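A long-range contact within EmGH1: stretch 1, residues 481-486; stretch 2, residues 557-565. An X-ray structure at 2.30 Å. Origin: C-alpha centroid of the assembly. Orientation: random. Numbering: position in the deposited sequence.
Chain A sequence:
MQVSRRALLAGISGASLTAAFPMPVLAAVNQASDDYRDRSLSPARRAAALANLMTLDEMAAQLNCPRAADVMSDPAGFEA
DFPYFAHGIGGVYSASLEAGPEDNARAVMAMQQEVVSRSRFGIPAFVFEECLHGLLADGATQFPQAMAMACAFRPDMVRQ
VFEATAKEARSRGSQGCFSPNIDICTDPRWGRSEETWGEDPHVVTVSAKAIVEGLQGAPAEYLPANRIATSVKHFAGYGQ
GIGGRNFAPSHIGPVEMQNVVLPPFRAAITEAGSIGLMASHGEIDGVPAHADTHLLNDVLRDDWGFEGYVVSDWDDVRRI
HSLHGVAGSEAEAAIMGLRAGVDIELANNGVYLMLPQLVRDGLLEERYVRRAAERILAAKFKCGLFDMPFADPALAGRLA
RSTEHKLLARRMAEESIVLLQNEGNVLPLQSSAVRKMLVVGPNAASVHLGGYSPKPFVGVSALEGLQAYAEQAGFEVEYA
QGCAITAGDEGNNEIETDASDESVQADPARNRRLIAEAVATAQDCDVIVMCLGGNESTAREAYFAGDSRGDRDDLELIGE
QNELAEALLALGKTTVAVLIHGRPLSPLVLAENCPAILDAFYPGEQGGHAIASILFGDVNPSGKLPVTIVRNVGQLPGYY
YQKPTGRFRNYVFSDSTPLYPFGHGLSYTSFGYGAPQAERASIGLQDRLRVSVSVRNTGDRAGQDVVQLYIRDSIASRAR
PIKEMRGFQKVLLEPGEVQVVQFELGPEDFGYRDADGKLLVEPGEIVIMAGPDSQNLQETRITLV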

# COMPACT_ATOMS: atom_id res chain seq x y z
N GLN A 481 -0.71 -15.52 35.80
CA GLN A 481 -0.64 -14.39 34.87
C GLN A 481 0.07 -14.78 33.57
O GLN A 481 -0.41 -14.48 32.47
CB GLN A 481 0.06 -13.21 35.56
CG GLN A 481 0.25 -11.97 34.70
CD GLN A 481 -1.07 -11.29 34.37
OE1 GLN A 481 -2.08 -11.46 35.06
NE2 GLN A 481 -1.06 -10.51 33.29
N GLY A 482 1.20 -15.47 33.68
CA GLY A 482 1.97 -15.86 32.51
C GLY A 482 2.87 -14.73 32.05
O GLY A 482 4.09 -14.80 32.21
N CYS A 483 2.28 -13.69 31.47
CA CYS A 483 2.97 -12.44 31.15
C CYS A 483 1.93 -11.35 30.99
O CYS A 483 0.73 -11.62 30.86
CB CYS A 483 3.83 -12.56 29.89
SG CYS A 483 2.86 -12.74 28.35
N ALA A 484 2.40 -10.11 31.00
CA ALA A 484 1.57 -8.94 30.75
C ALA A 484 1.87 -8.40 29.35
O ALA A 484 3.01 -8.47 28.87
CB ALA A 484 1.82 -7.84 31.79
N ILE A 485 0.83 -7.87 28.70
CA ILE A 485 0.99 -7.18 27.42
C ILE A 485 1.31 -5.72 27.70
O ILE A 485 2.36 -5.20 27.29
CB ILE A 485 -0.27 -7.33 26.55
CG1 ILE A 485 -0.44 -8.78 26.10
CG2 ILE A 485 -0.23 -6.37 25.37
CD1 ILE A 485 -1.78 -9.09 25.46
N THR A 486 0.43 -5.06 28.43
CA THR A 486 0.62 -3.68 28.83
C THR A 486 0.82 -3.61 30.34
O THR A 486 0.26 -4.40 31.10
CB THR A 486 -0.58 -2.83 28.40
OG1 THR A 486 -1.78 -3.61 28.54
CG2 THR A 486 -0.41 -2.45 26.93
N LEU A 557 2.13 -11.75 17.78
CA LEU A 557 1.85 -11.50 19.19
C LEU A 557 2.89 -10.58 19.78
O LEU A 557 4.10 -10.81 19.65
CB LEU A 557 1.83 -12.82 19.95
CG LEU A 557 0.84 -13.83 19.41
CD1 LEU A 557 0.86 -15.05 20.30
CD2 LEU A 557 -0.54 -13.17 19.38
N ILE A 558 2.43 -9.53 20.42
CA ILE A 558 3.34 -8.51 20.91
C ILE A 558 4.04 -9.01 22.17
O ILE A 558 3.49 -9.79 22.95
CB ILE A 558 2.58 -7.19 21.16
CG1 ILE A 558 3.56 -6.05 21.39
CG2 ILE A 558 1.63 -7.30 22.35
CD1 ILE A 558 2.91 -4.70 21.22
N GLY A 559 5.29 -8.58 22.33
CA GLY A 559 5.98 -8.73 23.61
C GLY A 559 6.49 -10.14 23.85
O GLY A 559 7.11 -10.77 22.98
N GLU A 560 6.23 -10.65 25.06
CA GLU A 560 6.81 -11.89 25.54
C GLU A 560 5.85 -13.05 25.46
O GLU A 560 6.13 -14.11 26.05
CB GLU A 560 7.31 -11.73 26.98
CG GLU A 560 8.62 -10.99 27.09
CD GLU A 560 8.47 -9.54 26.72
OE1 GLU A 560 7.63 -8.85 27.33
OE2 GLU A 560 9.18 -9.08 25.80
N GLN A 561 4.73 -12.89 24.77
CA GLN A 561 3.72 -13.94 24.76
C GLN A 561 4.22 -15.20 24.05
O GLN A 561 3.86 -16.32 24.45
CB GLN A 561 2.44 -13.44 24.09
CG GLN A 561 1.69 -12.34 24.84
CD GLN A 561 0.48 -11.91 24.04
OE1 GLN A 561 -0.58 -12.54 24.09
NE2 GLN A 561 0.64 -10.86 23.24
N ASN A 562 5.01 -15.05 22.99
CA ASN A 562 5.56 -16.23 22.33
C ASN A 562 6.55 -16.94 23.24
O ASN A 562 6.54 -18.18 23.33
CB ASN A 562 6.22 -15.86 21.00
CG ASN A 562 5.21 -15.48 19.94
OD1 ASN A 562 4.11 -16.03 19.88
ND2 ASN A 562 5.57 -14.53 19.10
N GLU A 563 7.39 -16.18 23.93
CA GLU A 563 8.26 -16.74 24.96
C GLU A 563 7.46 -17.56 25.95
O GLU A 563 7.78 -18.73 26.22
CB GLU A 563 9.03 -15.62 25.67
CG GLU A 563 10.21 -16.12 26.48
CD GLU A 563 11.11 -15.00 26.96
OE1 GLU A 563 11.08 -13.90 26.35
OE2 GLU A 563 11.86 -15.22 27.94
N LEU A 564 6.38 -16.98 26.49
CA LEU A 564 5.55 -17.71 27.45
C LEU A 564 4.98 -18.98 26.83
O LEU A 564 4.97 -20.04 27.47
CB LEU A 564 4.42 -16.81 27.95
CG LEU A 564 3.25 -17.51 28.66
CD1 LEU A 564 3.68 -18.05 30.05
CD2 LEU A 564 2.05 -16.57 28.78
N ALA A 565 4.52 -18.89 25.58
CA ALA A 565 3.88 -20.04 24.95
C ALA A 565 4.86 -21.18 24.75
O ALA A 565 4.54 -22.34 25.03
CB ALA A 565 3.25 -19.63 23.62
O HOH W 1 3.98 -9.58 26.27

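No direct hydrogen bond joins the two stretches; packing, which buries 323 Å² summed over both sides, and one bridging water hold them together. Gln 481 lies outside the contact, but its NE2 makes a weak hydrogen bond to Cys 483 O (3.2 Å) within the stretch. At Gly 482 the backbone comes close to the helix, with CA 3.7 Å from Leu 564 CD1. An ideal CB here would lie 2.8 Å from Leu 564 CD2, a clash, and phi/psi of 83/-72° would also jam it against the preceding carbonyl, so glycine suits the site twice over. Cys 483 points toward stretch 2 with chi1 in p, and its compact SG packs 3.7 Å from Gln 561 CG and 3.9 Å from Leu 564 CD2. Ala 484 turns its CB away and contributes its carbonyl instead: water 1 donates to Ala 484 O (3.0 Å) and accepts from Glu 560 N (2.8 Å), linking the backbones. Ile 485 starts sideways, but its branched side chain reaches across, CG2 meeting Ile 558 CG2 at 3.7 Å and CG1 lying 3.7 Å from Gln 561 NE2. Gln 561 NE2 donates to Ile 558 O (3.1 Å, N-H...O angle 165°) and is also bonded elsewhere in the structure, so it is satisfied where it lies against the isoleucine. Thr 486 makes no contact.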